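Local coordinates for protein MAR1 Ribonuclease (Caenorhabditis elegans, PDB 2B34) that is probably a hydrolase of the isochorismatase family, although named a ribonuclease, at residues E58-P61 with K62-H66; G65-P69 with T70-G74; T119-L122 with L123-G126; F146-K149 with Q150-Q153. All blocks are in the same frame, centred on the assembly; numbering follows the deposited sequence.

Contact 1 of 4, residues E58-P61 with K62-H66; sequences EQYP and KGLGH
With chi1 of E58 at -55° and that of H66 at -59°, each CG lies beside its own backbone N, and these torsions bring carboxylate and imidazole together. H66 ND1 gives its hydrogen to E58 OE1 at 2.9 Å along a nearly straight path (171°). The bond meets the syn side of the carboxylate, tilted from its plane, yet runs within the imidazole plane, while E58 OE2 accepts from T67 OG1. Replacing E58 by an alanine is likely to take an acceptor from both H66 ND1 and T67 OG1 and to set the imidazole free to turn. The contact lies where strand 54-59, in the parallel beta sheet of the alpha/beta fold, passes into the short helix 61-64, with Y60 as N-cap residue. There Y60 O takes the amides of both G63 N and L64 N, each at 3.0 Å. The phenol ring of Y60 is packed on two sides: K62 CB sits over one face, 4.2 Å from the ring centroid, and L64 CD1 approaches the edge, 3.8 Å from Y60 CD2. Beyond the ring, a water accepts from K62 NZ at 2.9 Å and is hydrogen-bonded to Y60 OH at 3.0 Å.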
loop_
_atom_site.group_PDB
_atom_site.type_symbol
_atom_site.label_atom_id
_atom_site.label_comp_id
_atom_site.label_asym_id
_atom_site.label_seq_id
_atom_site.Cartn_x
_atom_site.Cartn_y
_atom_site.Cartn_z
ATOM N N GLU A 58 -29.389 -1.806 11.082
ATOM C CA GLU A 58 -29.590 -0.401 11.413
ATOM C C GLU A 58 -29.095 -0.137 12.835
ATOM O O GLU A 58 -29.501 -0.821 13.779
ATOM C CB GLU A 58 -31.064 -0.009 11.262
ATOM C CG GLU A 58 -31.646 -0.317 9.885
ATOM C CD GLU A 58 -33.108 0.063 9.742
ATOM O OE1 GLU A 58 -33.810 0.166 10.767
ATOM O OE2 GLU A 58 -33.556 0.254 8.588
ATOM N N GLN A 59 -28.198 0.836 12.969
ATOM C CA GLN A 59 -27.657 1.241 14.264
ATOM C C GLN A 59 -28.636 2.172 14.962
ATOM O O GLN A 59 -29.038 3.187 14.394
ATOM C CB GLN A 59 -26.301 1.940 14.089
ATOM C CG GLN A 59 -25.704 2.561 15.369
ATOM C CD GLN A 59 -25.020 1.554 16.286
ATOM O OE1 GLN A 59 -24.733 1.854 17.446
ATOM N NE2 GLN A 59 -24.743 0.366 15.769
ATOM N N TYR A 60 -29.013 1.810 16.188
ATOM C CA TYR A 60 -29.912 2.611 17.028
ATOM C C TYR A 60 -30.927 3.433 16.213
ATOM O O TYR A 60 -30.896 4.665 16.248
ATOM C CB TYR A 60 -29.088 3.509 17.967
ATOM C CG TYR A 60 -29.883 4.195 19.064
ATOM C CD1 TYR A 60 -30.555 3.457 20.041
ATOM C CD2 TYR A 60 -29.945 5.588 19.135
ATOM C CE1 TYR A 60 -31.283 4.094 21.048
ATOM C CE2 TYR A 60 -30.663 6.229 20.137
ATOM C CZ TYR A 60 -31.327 5.480 21.087
ATOM O OH TYR A 60 -32.040 6.121 22.077
ATOM N N PRO A 61 -31.828 2.750 15.473
ATOM C CA PRO A 61 -32.758 3.459 14.586
ATOM C C PRO A 61 -33.707 4.455 15.277
ATOM O O PRO A 61 -34.344 5.258 14.599
ATOM C CB PRO A 61 -33.542 2.326 13.909
ATOM C CG PRO A 61 -33.366 1.149 14.782
ATOM C CD PRO A 61 -32.019 1.288 15.404
ATOM N N LYS A 62 -33.788 4.409 16.607
ATOM C CA LYS A 62 -34.565 5.386 17.374
ATOM C C LYS A 62 -33.966 6.792 17.257
ATOM O O LYS A 62 -34.695 7.783 17.180
ATOM C CB LYS A 62 -34.655 4.963 18.844
ATOM C CG LYS A 62 -35.580 5.832 19.688
ATOM C CD LYS A 62 -35.678 5.334 21.116
ATOM C CE LYS A 62 -36.518 6.285 21.971
ATOM N NZ LYS A 62 -35.914 7.655 22.043
ATOM N N GLY A 63 -32.640 6.871 17.242
ATOM C CA GLY A 63 -31.951 8.151 17.112
ATOM C C GLY A 63 -31.438 8.432 15.712
ATOM O O GLY A 63 -31.329 9.590 15.308
ATOM N N LEU A 64 -31.137 7.373 14.967
ATOM C CA LEU A 64 -30.470 7.508 13.673
ATOM C C LEU A 64 -31.407 7.283 12.480
ATOM O O LEU A 64 -31.004 7.445 11.324
ATOM C CB LEU A 64 -29.251 6.571 13.606
ATOM C CG LEU A 64 -28.011 6.859 14.472
ATOM C CD1 LEU A 64 -28.294 6.862 15.969
ATOM C CD2 LEU A 64 -26.928 5.847 14.179
ATOM N N GLY A 65 -32.657 6.926 12.766
ATOM C CA GLY A 65 -33.638 6.650 11.721
ATOM C C GLY A 65 -33.371 5.326 11.030
ATOM O O GLY A 65 -32.539 4.535 11.483
ATOM N N HIS A 66 -34.058 5.099 9.916
ATOM C CA HIS A 66 -34.018 3.813 9.227
ATOM C C HIS A 66 -33.237 3.848 7.911
ATOM O O HIS A 66 -32.886 4.921 7.420
ATOM C CB HIS A 66 -35.450 3.312 9.001
ATOM C CG HIS A 66 -36.228 3.139 10.269
ATOM N ND1 HIS A 66 -36.008 2.092 11.139
ATOM C CD2 HIS A 66 -37.211 3.888 10.823
ATOM C CE1 HIS A 66 -36.825 2.201 12.171
ATOM N NE2 HIS A 66 -37.565 3.283 12.006
HETATM O O HOH W 1 -33.555 8.279 23.600
#

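Contact 2 of 4, residues G65-P69 with T70-G74; sequences GHTVP and TLKEG
V68 and L71 meet at the start of helix 69-74, where V68 is the N-cap residue and P69 opens the first turn, a place where the lack of an amide hydrogen on proline costs no helical bond. The turn is closed by L71 N, which donates to V68 O at 2.9 Å. Its N-H...O angle of 132° is well bent, and the donor stands above the carbonyl plane, 40° out of it; K72 N adds a weak bond to the same oxygen. The next carbonyl along, P69 O, receives E73 N at 3.0 Å in a straighter bond.

The tight side faces inward. L71 CD1 lies 4.2 Å from V68 CB, and both side chains continue into helix 33-49, V68 against F33 and L71 against I37, S40 and I44. Buried T67 adds its methyl: chi1 of -56° sets OG1 beside the backbone N, where E58 holds it, and places T67 CG2 anti to that N, 4.0 Å from L71 CB, the two side chains crossing at about a right angle.

The outer side is much looser. P69, K72 and E73 are exposed, and the side chains of K72 and E73 add aliphatic grazes on backbone oxygens: E73 CG stops 3.4 Å from P69 O. K72 lies obliquely over T67, its CG 3.8 Å from T67 CB, and the bend of its chain at chi3 leaves K72 CD 3.5 Å from T67 O.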
loop_
_atom_site.group_PDB
_atom_site.type_symbol
_atom_site.label_atom_id
_atom_site.label_comp_id
_atom_site.label_asym_id
_atom_site.label_seq_id
_atom_site.Cartn_x
_atom_site.Cartn_y
_atom_site.Cartn_z
ATOM N N GLY A 65 -32.657 6.926 12.766
ATOM C CA GLY A 65 -33.638 6.650 11.721
ATOM C C GLY A 65 -33.371 5.326 11.030
ATOM O O GLY A 65 -32.539 4.535 11.483
ATOM N N HIS A 66 -34.058 5.099 9.916
ATOM C CA HIS A 66 -34.018 3.813 9.227
ATOM C C HIS A 66 -33.237 3.848 7.911
ATOM O O HIS A 66 -32.886 4.921 7.420
ATOM C CB HIS A 66 -35.450 3.312 9.001
ATOM C CG HIS A 66 -36.228 3.139 10.269
ATOM N ND1 HIS A 66 -36.008 2.092 11.139
ATOM C CD2 HIS A 66 -37.211 3.888 10.823
ATOM C CE1 HIS A 66 -36.825 2.201 12.171
ATOM N NE2 HIS A 66 -37.565 3.283 12.006
ATOM N N THR A 67 -32.975 2.666 7.351
ATOM C CA THR A 67 -32.327 2.529 6.043
ATOM C C THR A 67 -32.966 3.463 5.006
ATOM O O THR A 67 -34.195 3.528 4.891
ATOM C CB THR A 67 -32.382 1.057 5.538
ATOM O OG1 THR A 67 -31.797 0.188 6.514
ATOM C CG2 THR A 67 -31.638 0.885 4.214
ATOM N N VAL A 68 -32.116 4.190 4.279
ATOM C CA VAL A 68 -32.521 5.100 3.204
ATOM C C VAL A 68 -33.525 4.427 2.249
ATOM O O VAL A 68 -33.253 3.338 1.730
ATOM C CB VAL A 68 -31.273 5.618 2.429
ATOM C CG1 VAL A 68 -31.660 6.345 1.144
ATOM C CG2 VAL A 68 -30.423 6.518 3.327
ATOM N N PRO A 69 -34.700 5.062 2.046
ATOM C CA PRO A 69 -35.798 4.537 1.222
ATOM C C PRO A 69 -35.388 3.856 -0.086
ATOM O O PRO A 69 -35.823 2.733 -0.346
ATOM C CB PRO A 69 -36.644 5.783 0.952
ATOM C CG PRO A 69 -36.498 6.569 2.212
ATOM C CD PRO A 69 -35.067 6.360 2.653
ATOM N N THR A 70 -34.554 4.519 -0.887
ATOM C CA THR A 70 -34.117 3.988 -2.184
ATOM C C THR A 70 -33.480 2.601 -2.069
ATOM O O THR A 70 -33.684 1.753 -2.932
ATOM C CB THR A 70 -33.122 4.938 -2.884
ATOM O OG1 THR A 70 -33.601 6.284 -2.790
ATOM C CG2 THR A 70 -32.976 4.572 -4.354
ATOM N N LEU A 71 -32.717 2.384 -1.000
ATOM C CA LEU A 71 -32.057 1.098 -0.779
ATOM C C LEU A 71 -33.065 0.003 -0.438
ATOM O O LEU A 71 -32.956 -1.122 -0.932
ATOM C CB LEU A 71 -30.982 1.209 0.312
ATOM C CG LEU A 71 -29.823 2.189 0.063
ATOM C CD1 LEU A 71 -28.956 2.317 1.295
ATOM C CD2 LEU A 71 -28.979 1.794 -1.141
ATOM N N LYS A 72 -34.044 0.349 0.398
ATOM C CA LYS A 72 -35.123 -0.565 0.775
ATOM C C LYS A 72 -35.984 -0.966 -0.420
ATOM O O LYS A 72 -36.448 -2.099 -0.492
ATOM C CB LYS A 72 -36.001 0.055 1.865
ATOM C CG LYS A 72 -35.315 0.181 3.212
ATOM C CD LYS A 72 -36.257 0.727 4.282
ATOM C CE LYS A 72 -37.205 -0.348 4.798
ATOM N NZ LYS A 72 -38.046 0.159 5.917
ATOM N N GLU A 73 -36.176 -0.031 -1.352
ATOM C CA GLU A 73 -36.944 -0.268 -2.581
ATOM C C GLU A 73 -36.369 -1.403 -3.426
ATOM O O GLU A 73 -37.112 -2.116 -4.098
ATOM C CB GLU A 73 -36.992 0.998 -3.440
ATOM C CG GLU A 73 -37.909 2.094 -2.939
ATOM C CD GLU A 73 -37.921 3.305 -3.865
ATOM O OE1 GLU A 73 -38.331 3.167 -5.042
ATOM O OE2 GLU A 73 -37.519 4.397 -3.412
ATOM N N GLY A 74 -35.048 -1.555 -3.396
ATOM C CA GLY A 74 -34.374 -2.571 -4.205
ATOM C C GLY A 74 -34.162 -3.914 -3.528
ATOM O O GLY A 74 -33.824 -4.898 -4.191
#

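Contact 3 of 4, residues T119-L122 with L123-G126; sequences TYDL and LERG
A Schellman motif ends helix 114-124, with G126 leaving the helix at a positive phi of 81° and R125 reaching back to D121 O. G126 N bonds back to L123 O at 3.1 Å, while R125 N donates to D121 O at 3.3 Å and more weakly to L122 O. The arginine side chain runs extended from CG to NE, and chi4 of 84° then turns its tip back over the helix end. As a result R125 NH1 also points at D121 O, a weak but fairly straight bond of 3.4 Å (161°) that approaches the oxygen with the guanidinium edge. A water adds a weak bond to D121 O and gives a firmer one, 2.7 Å, to E124 OE1.

On the same side of the helix the carboxylates of D121 and E124 come close, D121 OD1 to E124 OE1 at 3.6 Å. The nearness of these like charges is probably eased by R9 of the second subunit, whose NH1 forms salt bridges with D121 OD1 and E124 OE2; D121 OD2 in turn is bonded to S88.

The inner flank is apolar. L123 N donates to T119 O at 2.9 Å, and the side chains of T119 and L123 lie side by side, pointing the same way, with T119 CG2 3.8 Å from L123 CD1. Both press on V129 of strand 128-137, as does L122. A helix packed on the sheet between parallel strands 103-109 and 128-137 is the connection of a beta-alpha-beta unit, here ended by a Schellman motif.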
loop_
_atom_site.group_PDB
_atom_site.type_symbol
_atom_site.label_atom_id
_atom_site.label_comp_id
_atom_site.label_asym_id
_atom_site.label_seq_id
_atom_site.Cartn_x
_atom_site.Cartn_y
_atom_site.Cartn_z
ATOM N N THR A 119 -15.991 -6.296 9.474
ATOM C CA THR A 119 -14.907 -6.921 8.703
ATOM C C THR A 119 -14.030 -7.832 9.572
ATOM O O THR A 119 -13.796 -8.988 9.214
ATOM C CB THR A 119 -14.044 -5.843 7.981
ATOM O OG1 THR A 119 -14.823 -5.223 6.950
ATOM C CG2 THR A 119 -12.785 -6.445 7.364
ATOM N N TYR A 120 -13.563 -7.312 10.707
ATOM C CA TYR A 120 -12.748 -8.089 11.649
ATOM C C TYR A 120 -13.481 -9.315 12.187
ATOM O O TYR A 120 -12.921 -10.414 12.223
ATOM C CB TYR A 120 -12.303 -7.230 12.836
ATOM C CG TYR A 120 -11.198 -6.228 12.578
ATOM C CD1 TYR A 120 -10.444 -6.250 11.394
ATOM C CD2 TYR A 120 -10.878 -5.271 13.547
ATOM C CE1 TYR A 120 -9.419 -5.322 11.181
ATOM C CE2 TYR A 120 -9.859 -4.350 13.345
ATOM C CZ TYR A 120 -9.132 -4.380 12.166
ATOM O OH TYR A 120 -8.120 -3.460 11.984
ATOM N N ASP A 121 -14.727 -9.114 12.616
ATOM C CA ASP A 121 -15.572 -10.201 13.114
ATOM C C ASP A 121 -15.801 -11.282 12.057
ATOM O O ASP A 121 -15.752 -12.473 12.362
ATOM C CB ASP A 121 -16.918 -9.657 13.607
ATOM C CG ASP A 121 -16.852 -9.104 15.018
ATOM O OD1 ASP A 121 -15.761 -9.088 15.629
ATOM O OD2 ASP A 121 -17.909 -8.687 15.527
ATOM N N LEU A 122 -16.056 -10.855 10.820
ATOM C CA LEU A 122 -16.247 -11.775 9.700
ATOM C C LEU A 122 -14.987 -12.580 9.406
ATOM O O LEU A 122 -15.053 -13.796 9.227
ATOM C CB LEU A 122 -16.686 -11.018 8.445
ATOM C CG LEU A 122 -18.109 -10.458 8.392
ATOM C CD1 LEU A 122 -18.272 -9.561 7.178
ATOM C CD2 LEU A 122 -19.135 -11.578 8.376
ATOM N N LEU A 123 -13.845 -11.895 9.365
ATOM C CA LEU A 123 -12.559 -12.544 9.113
ATOM C C LEU A 123 -12.194 -13.552 10.206
ATOM O O LEU A 123 -11.613 -14.596 9.913
ATOM C CB LEU A 123 -11.446 -11.505 8.932
ATOM C CG LEU A 123 -11.489 -10.636 7.666
ATOM C CD1 LEU A 123 -10.490 -9.500 7.774
ATOM C CD2 LEU A 123 -11.246 -11.453 6.400
ATOM N N GLU A 124 -12.545 -13.234 11.454
ATOM C CA GLU A 124 -12.356 -14.143 12.592
ATOM C C GLU A 124 -13.130 -15.452 12.427
ATOM O O GLU A 124 -12.662 -16.514 12.849
ATOM C CB GLU A 124 -12.769 -13.465 13.899
ATOM C CG GLU A 124 -11.699 -12.570 14.495
ATOM C CD GLU A 124 -12.211 -11.682 15.620
ATOM O OE1 GLU A 124 -13.411 -11.757 15.973
ATOM O OE2 GLU A 124 -11.399 -10.895 16.150
ATOM N N ARG A 125 -14.308 -15.363 11.809
ATOM C CA ARG A 125 -15.153 -16.526 11.530
ATOM C C ARG A 125 -14.688 -17.335 10.309
ATOM O O ARG A 125 -15.316 -18.333 9.939
ATOM C CB ARG A 125 -16.609 -16.085 11.348
ATOM C CG ARG A 125 -17.350 -15.796 12.645
ATOM C CD ARG A 125 -18.588 -14.944 12.389
ATOM N NE ARG A 125 -19.458 -14.844 13.560
ATOM C CZ ARG A 125 -19.298 -13.975 14.556
ATOM N NH1 ARG A 125 -18.288 -13.114 14.551
ATOM N NH2 ARG A 125 -20.151 -13.972 15.570
ATOM N N GLY A 126 -13.595 -16.905 9.683
ATOM C CA GLY A 126 -13.039 -17.600 8.522
ATOM C C GLY A 126 -13.728 -17.283 7.204
ATOM O O GLY A 126 -13.552 -18.002 6.217
HETATM O O HOH W 2 -15.951 -12.663 15.824
#

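Contact 4 of 4, residues F146-K149 with Q150-Q153; sequences FAFK and QMEQ
F148 and M151 lie side by side and point the same way, and the sulfur meets the ring at its edge and not over its face: M151 SD is 4.0 Å from F148 CD1 and 80° off the ring normal, a Met-aromatic contact. The methyl beyond it, M151 CE, turns onto A147 CB at 3.7 Å. Q150 folds back along the helix instead. Its CG sits beside the backbone N (chi1 -62°) and the chain then runs extended, bringing Q150 NE2 within 3.1 Å of F146 O. That amide hydrogen arrives in the plane of the Q150 amide but high above the carbonyl plane, 67° out of it, while Q150 N meets the opposite face of F146 O at 2.9 Å. All this belongs to helix 141-154, which connects strands 128-137 and 157-159 in a beta-alpha-beta unit, F148 and M151 facing the sheet at V131. A leucine in place of Q150 would probably leave F146 O without its second donor and T159 of the second subunit without the OE1 it bonds. K149 and E152 also run alongside, but K149 NZ and E152 OE2 stay 4.2 Å apart, beyond a salt bridge; the salt-bridge partner of K149 NZ is E152 of the second subunit.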
loop_
_atom_site.group_PDB
_atom_site.type_symbol
_atom_site.label_atom_id
_atom_site.label_comp_id
_atom_site.label_asym_id
_atom_site.label_seq_id
_atom_site.Cartn_x
_atom_site.Cartn_y
_atom_site.Cartn_z
ATOM N N PHE A 146 -7.800 5.219 5.970
ATOM C CA PHE A 146 -7.105 4.243 6.789
ATOM C C PHE A 146 -7.977 3.069 7.201
ATOM O O PHE A 146 -7.455 2.020 7.556
ATOM C CB PHE A 146 -6.425 4.920 7.984
ATOM C CG PHE A 146 -5.191 5.682 7.597
ATOM C CD1 PHE A 146 -3.959 5.033 7.512
ATOM C CD2 PHE A 146 -5.266 7.034 7.269
ATOM C CE1 PHE A 146 -2.812 5.724 7.124
ATOM C CE2 PHE A 146 -4.124 7.737 6.883
ATOM C CZ PHE A 146 -2.894 7.080 6.814
ATOM N N ALA A 147 -9.300 3.241 7.132
ATOM C CA ALA A 147 -10.224 2.121 7.310
ATOM C C ALA A 147 -9.886 1.040 6.298
ATOM O O ALA A 147 -9.734 -0.121 6.664
ATOM C CB ALA A 147 -11.661 2.564 7.143
ATOM N N PHE A 148 -9.740 1.442 5.036
ATOM C CA PHE A 148 -9.421 0.516 3.948
ATOM C C PHE A 148 -8.066 -0.158 4.175
ATOM O O PHE A 148 -7.913 -1.352 3.928
ATOM C CB PHE A 148 -9.438 1.237 2.592
ATOM C CG PHE A 148 -10.800 1.765 2.179
ATOM C CD1 PHE A 148 -11.968 1.060 2.471
ATOM C CD2 PHE A 148 -10.902 2.957 1.461
ATOM C CE1 PHE A 148 -13.220 1.546 2.076
ATOM C CE2 PHE A 148 -12.151 3.452 1.057
ATOM C CZ PHE A 148 -13.312 2.741 1.364
ATOM N N LYS A 149 -7.096 0.621 4.649
ATOM C CA LYS A 149 -5.763 0.115 4.983
ATOM C C LYS A 149 -5.811 -0.962 6.070
ATOM O O LYS A 149 -5.196 -2.015 5.922
ATOM C CB LYS A 149 -4.840 1.256 5.420
ATOM C CG LYS A 149 -4.631 2.341 4.365
ATOM C CD LYS A 149 -3.317 3.093 4.579
ATOM C CE LYS A 149 -2.174 2.517 3.728
ATOM N NZ LYS A 149 -1.847 1.077 4.021
ATOM N N GLN A 150 -6.549 -0.693 7.147
ATOM C CA GLN A 150 -6.710 -1.651 8.246
ATOM C C GLN A 150 -7.441 -2.904 7.784
ATOM O O GLN A 150 -7.102 -4.015 8.194
ATOM C CB GLN A 150 -7.464 -1.024 9.419
ATOM C CG GLN A 150 -6.761 0.159 10.051
ATOM C CD GLN A 150 -7.649 0.935 11.004
ATOM O OE1 GLN A 150 -7.855 0.526 12.144
ATOM N NE2 GLN A 150 -8.163 2.072 10.546
ATOM N N MET A 151 -8.451 -2.717 6.937
ATOM C CA MET A 151 -9.207 -3.833 6.381
ATOM C C MET A 151 -8.308 -4.764 5.573
ATOM O O MET A 151 -8.347 -5.978 5.760
ATOM C CB MET A 151 -10.373 -3.336 5.524
ATOM C CG MET A 151 -11.502 -2.699 6.311
ATOM S SD MET A 151 -12.631 -1.816 5.217
ATOM C CE MET A 151 -13.360 -0.646 6.338
ATOM N N GLU A 152 -7.488 -4.195 4.692
ATOM C CA GLU A 152 -6.603 -5.008 3.854
ATOM C C GLU A 152 -5.436 -5.625 4.632
ATOM O O GLU A 152 -4.974 -6.708 4.280
ATOM C CB GLU A 152 -6.124 -4.243 2.615
ATOM C CG GLU A 152 -4.832 -3.461 2.777
ATOM C CD GLU A 152 -4.432 -2.737 1.510
ATOM O OE1 GLU A 152 -4.588 -3.318 0.412
ATOM O OE2 GLU A 152 -3.967 -1.581 1.614
ATOM N N GLN A 153 -4.967 -4.939 5.677
ATOM C CA GLN A 153 -3.960 -5.500 6.588
ATOM C C GLN A 153 -4.476 -6.794 7.225
ATOM O O GLN A 153 -3.725 -7.757 7.390
ATOM C CB GLN A 153 -3.571 -4.496 7.687
ATOM C CG GLN A 153 -2.632 -3.367 7.244
ATOM C CD GLN A 153 -2.240 -2.436 8.395
ATOM O OE1 GLN A 153 -2.970 -1.504 8.745
ATOM N NE2 GLN A 153 -1.076 -2.684 8.979
#

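How the contacts relate
Along the chain the contacts come in numerical order and form two pairs in different regions of one alpha/beta fold built on a parallel sheet. Contacts 1 and 2 share G65 and H66, have centres 12 Å apart, and follow strand 54-59 through helices 61-64 and 69-74 on the way to strand 81-84. Contacts 3 and 4 lie on helices 114-124 and 141-154, centres 14 Å apart, and touch where Y120 OH packs on Q150 CB at 3.6 Å. Contacts 2 and 3 sit on opposite sides of the chain's centre, about 26 Å between centres. Both contact 3 and contact 4 reach the second subunit, so these two helices combine a place in the fold with one in the assembly.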